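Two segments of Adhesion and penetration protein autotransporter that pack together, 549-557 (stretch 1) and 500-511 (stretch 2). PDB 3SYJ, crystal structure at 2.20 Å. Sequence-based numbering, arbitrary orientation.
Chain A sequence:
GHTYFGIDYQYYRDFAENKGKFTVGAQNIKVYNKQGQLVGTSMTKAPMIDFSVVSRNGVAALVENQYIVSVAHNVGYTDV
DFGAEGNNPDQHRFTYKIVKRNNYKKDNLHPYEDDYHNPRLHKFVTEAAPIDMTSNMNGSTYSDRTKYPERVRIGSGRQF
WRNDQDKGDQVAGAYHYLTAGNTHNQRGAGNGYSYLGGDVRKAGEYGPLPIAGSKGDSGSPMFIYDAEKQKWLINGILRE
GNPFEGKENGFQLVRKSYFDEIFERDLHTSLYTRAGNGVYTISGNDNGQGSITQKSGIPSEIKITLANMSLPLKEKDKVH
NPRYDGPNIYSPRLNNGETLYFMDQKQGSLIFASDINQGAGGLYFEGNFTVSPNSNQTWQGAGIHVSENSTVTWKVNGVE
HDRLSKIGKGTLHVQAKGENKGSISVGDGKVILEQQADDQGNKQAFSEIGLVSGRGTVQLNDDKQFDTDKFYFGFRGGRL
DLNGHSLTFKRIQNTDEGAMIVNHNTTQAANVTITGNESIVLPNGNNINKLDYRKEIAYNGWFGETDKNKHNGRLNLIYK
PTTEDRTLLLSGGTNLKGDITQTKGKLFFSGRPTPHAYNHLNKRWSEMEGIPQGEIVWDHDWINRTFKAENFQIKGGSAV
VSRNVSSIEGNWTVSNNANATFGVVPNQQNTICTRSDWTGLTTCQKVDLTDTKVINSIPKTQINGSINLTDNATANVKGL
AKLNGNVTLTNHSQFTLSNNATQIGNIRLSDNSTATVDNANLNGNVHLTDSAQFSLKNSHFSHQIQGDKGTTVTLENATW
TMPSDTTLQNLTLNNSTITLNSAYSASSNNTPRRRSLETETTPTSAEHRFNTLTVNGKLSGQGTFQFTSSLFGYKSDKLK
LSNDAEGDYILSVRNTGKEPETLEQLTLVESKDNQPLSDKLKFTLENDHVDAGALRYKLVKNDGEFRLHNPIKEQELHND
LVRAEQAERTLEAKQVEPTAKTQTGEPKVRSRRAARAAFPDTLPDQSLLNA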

# COMPACT_ATOMS: atom_id res chain seq x y z
N ASN A 549 -21.06 -21.31 20.77
CA ASN A 549 -20.68 -22.47 21.57
C ASN A 549 -20.92 -23.80 20.87
O ASN A 549 -20.77 -24.86 21.47
CB ASN A 549 -21.34 -22.44 22.95
CG ASN A 549 -20.62 -21.52 23.93
OD1 ASN A 549 -20.32 -20.37 23.61
ND2 ASN A 549 -20.34 -22.02 25.13
N LYS A 550 -21.32 -23.74 19.60
CA LYS A 550 -21.43 -24.93 18.78
C LYS A 550 -20.48 -24.81 17.60
O LYS A 550 -20.12 -23.70 17.21
CB LYS A 550 -22.87 -25.13 18.31
CG LYS A 550 -23.83 -25.43 19.45
CD LYS A 550 -25.20 -25.89 18.96
CE LYS A 550 -26.07 -26.31 20.14
NZ LYS A 550 -27.36 -26.93 19.72
N HIS A 551 -20.06 -25.94 17.06
CA HIS A 551 -19.08 -25.93 15.98
C HIS A 551 -19.68 -25.54 14.61
O HIS A 551 -20.62 -26.17 14.12
CB HIS A 551 -18.33 -27.27 15.91
CG HIS A 551 -17.17 -27.26 14.96
ND1 HIS A 551 -16.14 -26.34 15.05
CD2 HIS A 551 -16.87 -28.04 13.90
CE1 HIS A 551 -15.27 -26.56 14.09
NE2 HIS A 551 -15.68 -27.59 13.38
N ASN A 552 -19.13 -24.50 14.01
CA ASN A 552 -19.54 -24.11 12.66
C ASN A 552 -18.63 -24.78 11.62
O ASN A 552 -17.69 -24.17 11.12
CB ASN A 552 -19.53 -22.59 12.51
CG ASN A 552 -20.25 -22.11 11.26
OD1 ASN A 552 -21.12 -22.81 10.73
ND2 ASN A 552 -19.90 -20.92 10.79
N GLY A 553 -18.93 -26.04 11.31
CA GLY A 553 -18.13 -26.80 10.36
C GLY A 553 -18.30 -26.35 8.93
O GLY A 553 -19.26 -25.64 8.61
N ARG A 554 -17.37 -26.74 8.06
CA ARG A 554 -17.41 -26.30 6.67
C ARG A 554 -18.74 -26.68 6.05
O ARG A 554 -19.16 -27.83 6.12
CB ARG A 554 -16.27 -26.92 5.84
CG ARG A 554 -14.88 -26.88 6.45
CD ARG A 554 -14.09 -25.64 6.05
NE ARG A 554 -14.36 -25.21 4.68
CZ ARG A 554 -14.10 -23.98 4.23
NH1 ARG A 554 -13.57 -23.09 5.05
NH2 ARG A 554 -14.38 -23.65 2.97
N LEU A 555 -19.39 -25.70 5.43
CA LEU A 555 -20.65 -25.94 4.74
C LEU A 555 -20.73 -25.08 3.48
O LEU A 555 -20.54 -23.87 3.53
CB LEU A 555 -21.83 -25.67 5.68
CG LEU A 555 -23.26 -25.77 5.14
CD1 LEU A 555 -23.55 -27.17 4.65
CD2 LEU A 555 -24.25 -25.37 6.22
N ASN A 556 -20.98 -25.72 2.34
CA ASN A 556 -21.16 -25.02 1.07
C ASN A 556 -22.60 -25.11 0.58
O ASN A 556 -23.28 -26.10 0.83
CB ASN A 556 -20.25 -25.60 -0.00
CG ASN A 556 -18.82 -25.60 0.42
OD1 ASN A 556 -18.22 -24.54 0.59
ND2 ASN A 556 -18.26 -26.78 0.64
N LEU A 557 -23.03 -24.06 -0.12
CA LEU A 557 -24.38 -24.00 -0.66
C LEU A 557 -24.33 -23.79 -2.18
O LEU A 557 -23.68 -22.87 -2.67
CB LEU A 557 -25.15 -22.86 -0.01
CG LEU A 557 -26.51 -22.54 -0.62
CD1 LEU A 557 -27.49 -23.68 -0.35
CD2 LEU A 557 -27.02 -21.22 -0.08
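Stretch 2 (500-511) MIVNHNTTQAAN

The contact is anchored by Asn-503, whose CA-to-CB bond points toward stretch 1, with chi1 near 180° (t). Its ND2 donates to Arg-554 O at 2.7 Å and an angle of 171°, nearly straight, and its second proton goes to Gln-508 O, 2.9 Å from ND2, within stretch 2. Asn-503 OD1 accepts from Asn-505 N at 3.0 Å. An asparagine amide suits this place because it offers two protons and an acceptor at the end of a short arm: it braces the turn of its own stretch while gripping the other. The turn is further tied by Asn-505 OD1, which receives Thr-507 N and Gln-508 N, both at 2.8 Å.

Beyond the turn, stretch 2 runs parallel to stretch 1. Asn-556 pairs with Asn-511 in parallel register, CA atoms 4.8 Å apart; the CA atoms of Leu-555 and Ala-510 are 4.9 Å apart. The firm backbone bond is Asn-556 N to Ala-510 O, 2.9 Å at 171°; Ala-510 N to Arg-554 O, 3.2 Å, is weak and bent. Asn-556 and Asn-511 point to one face of the sheet, where Asn-556 ND2 donates to Asn-511 OD1 at 2.9 Å, a single bond between in-register amides, which suit each other because each carries both donor and acceptor. Both side chains adopt the m rotamer.

Before this, where both stretches are in loop conformation, Gly-553 N makes a short but weak bond to Asn-503 O, 2.7 Å at 128°. Glycine fits because an ideal CB here would lie 2.4 Å from both Asn-503 O and Asn-505 O. Waters also link the stretches: water 1, which accepts from Asn-503 N at 2.9 Å, has its O 2.8 Å from Asn-552 OD1 and 3.1 Å from Gly-553 O, and water 2 joins Asn-505 O to Arg-554 N, with its oxygen 2.8 Å from each of these atoms.

Outward from these bonds, side chains pack against both side chains and backbone. Leu-555, buried, brings CD1 to 4.0 Å from Ala-510 CB and CD2 to 3.5 Å from Ile-501 O; the alanine methyl gives the leucine a small apolar surface to rest on. Arg-554 CB rests 3.7 Å from Ala-509 CB, while the arginine's end leads away. At the other end of the contact, His-551 O faces the edge of the His-504 ring, 3.0 Å from CD2. Lys-550 CD lies 3.9 Å from His-504 CE1, where a long aliphatic chain can reach the ring while its amino group stays free to extend beyond it. Together the stretches bury 669 Å².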

# COMPACT_ATOMS: atom_id res chain seq x y z
N MET A 500 -32.76 -24.14 10.48
CA MET A 500 -31.30 -24.04 10.40
C MET A 500 -30.67 -25.27 9.78
O MET A 500 -30.91 -26.40 10.21
CB MET A 500 -30.67 -23.79 11.77
CG MET A 500 -31.07 -22.46 12.37
SD MET A 500 -30.43 -22.17 14.02
CE MET A 500 -31.45 -20.76 14.48
N ILE A 501 -29.86 -25.04 8.75
CA ILE A 501 -29.06 -26.10 8.18
C ILE A 501 -27.60 -25.85 8.53
O ILE A 501 -27.05 -24.81 8.19
CB ILE A 501 -29.27 -26.22 6.68
CG1 ILE A 501 -30.76 -26.46 6.41
CG2 ILE A 501 -28.39 -27.33 6.10
CD1 ILE A 501 -31.05 -26.96 5.03
N VAL A 502 -27.00 -26.81 9.23
CA VAL A 502 -25.64 -26.64 9.75
C VAL A 502 -24.78 -27.89 9.54
O VAL A 502 -25.28 -28.93 9.11
CB VAL A 502 -25.65 -26.29 11.27
CG1 VAL A 502 -26.55 -25.08 11.55
CG2 VAL A 502 -26.09 -27.49 12.10
N ASN A 503 -23.49 -27.77 9.83
CA ASN A 503 -22.58 -28.91 9.84
C ASN A 503 -21.69 -28.82 11.06
O ASN A 503 -20.75 -28.04 11.08
CB ASN A 503 -21.72 -28.94 8.57
CG ASN A 503 -20.71 -30.08 8.58
OD1 ASN A 503 -20.90 -31.08 9.28
ND2 ASN A 503 -19.64 -29.95 7.80
N HIS A 504 -22.00 -29.61 12.08
CA HIS A 504 -21.22 -29.58 13.31
C HIS A 504 -19.97 -30.44 13.23
O HIS A 504 -19.22 -30.52 14.20
CB HIS A 504 -22.07 -30.00 14.50
CG HIS A 504 -23.08 -28.98 14.91
ND1 HIS A 504 -24.22 -29.29 15.63
CD2 HIS A 504 -23.13 -27.64 14.70
CE1 HIS A 504 -24.91 -28.19 15.84
NE2 HIS A 504 -24.28 -27.18 15.28
N ASN A 505 -19.75 -31.08 12.09
CA ASN A 505 -18.58 -31.93 11.93
C ASN A 505 -17.32 -31.09 11.72
O ASN A 505 -17.25 -30.28 10.79
CB ASN A 505 -18.78 -32.94 10.80
CG ASN A 505 -17.78 -34.09 10.85
OD1 ASN A 505 -16.56 -33.89 10.79
ND2 ASN A 505 -18.30 -35.31 10.94
N THR A 506 -16.35 -31.29 12.60
CA THR A 506 -15.14 -30.48 12.61
C THR A 506 -14.17 -30.94 11.52
O THR A 506 -13.22 -30.24 11.18
CB THR A 506 -14.42 -30.60 13.97
OG1 THR A 506 -13.91 -31.93 14.14
CG2 THR A 506 -15.38 -30.31 15.11
N THR A 507 -14.44 -32.11 10.97
CA THR A 507 -13.47 -32.80 10.13
C THR A 507 -13.89 -32.95 8.67
O THR A 507 -13.05 -32.91 7.77
CB THR A 507 -13.16 -34.17 10.73
OG1 THR A 507 -12.10 -34.03 11.68
CG2 THR A 507 -12.76 -35.16 9.65
N GLN A 508 -15.18 -33.15 8.43
CA GLN A 508 -15.67 -33.32 7.08
C GLN A 508 -16.59 -32.18 6.65
O GLN A 508 -17.50 -31.82 7.38
CB GLN A 508 -16.43 -34.64 6.96
CG GLN A 508 -15.54 -35.86 6.95
CD GLN A 508 -16.26 -37.06 6.39
OE1 GLN A 508 -15.75 -37.75 5.50
NE2 GLN A 508 -17.47 -37.31 6.89
N ALA A 509 -16.34 -31.63 5.47
CA ALA A 509 -17.21 -30.59 4.92
C ALA A 509 -18.57 -31.18 4.52
O ALA A 509 -18.75 -32.40 4.51
CB ALA A 509 -16.56 -29.91 3.74
N ALA A 510 -19.52 -30.31 4.21
CA ALA A 510 -20.84 -30.73 3.76
C ALA A 510 -21.35 -29.81 2.67
O ALA A 510 -20.98 -28.64 2.61
CB ALA A 510 -21.81 -30.77 4.94
N ASN A 511 -22.19 -30.33 1.78
CA ASN A 511 -22.79 -29.50 0.75
C ASN A 511 -24.31 -29.62 0.73
O ASN A 511 -24.84 -30.72 0.87
CB ASN A 511 -22.24 -29.85 -0.63
CG ASN A 511 -20.72 -29.78 -0.69
OD1 ASN A 511 -20.11 -28.81 -0.24
ND2 ASN A 511 -20.11 -30.82 -1.24
O HOH W 1 -22.10 -25.28 9.85
O HOH W 2 -15.77 -28.96 8.78
O HOH W 3 -14.79 -27.39 10.63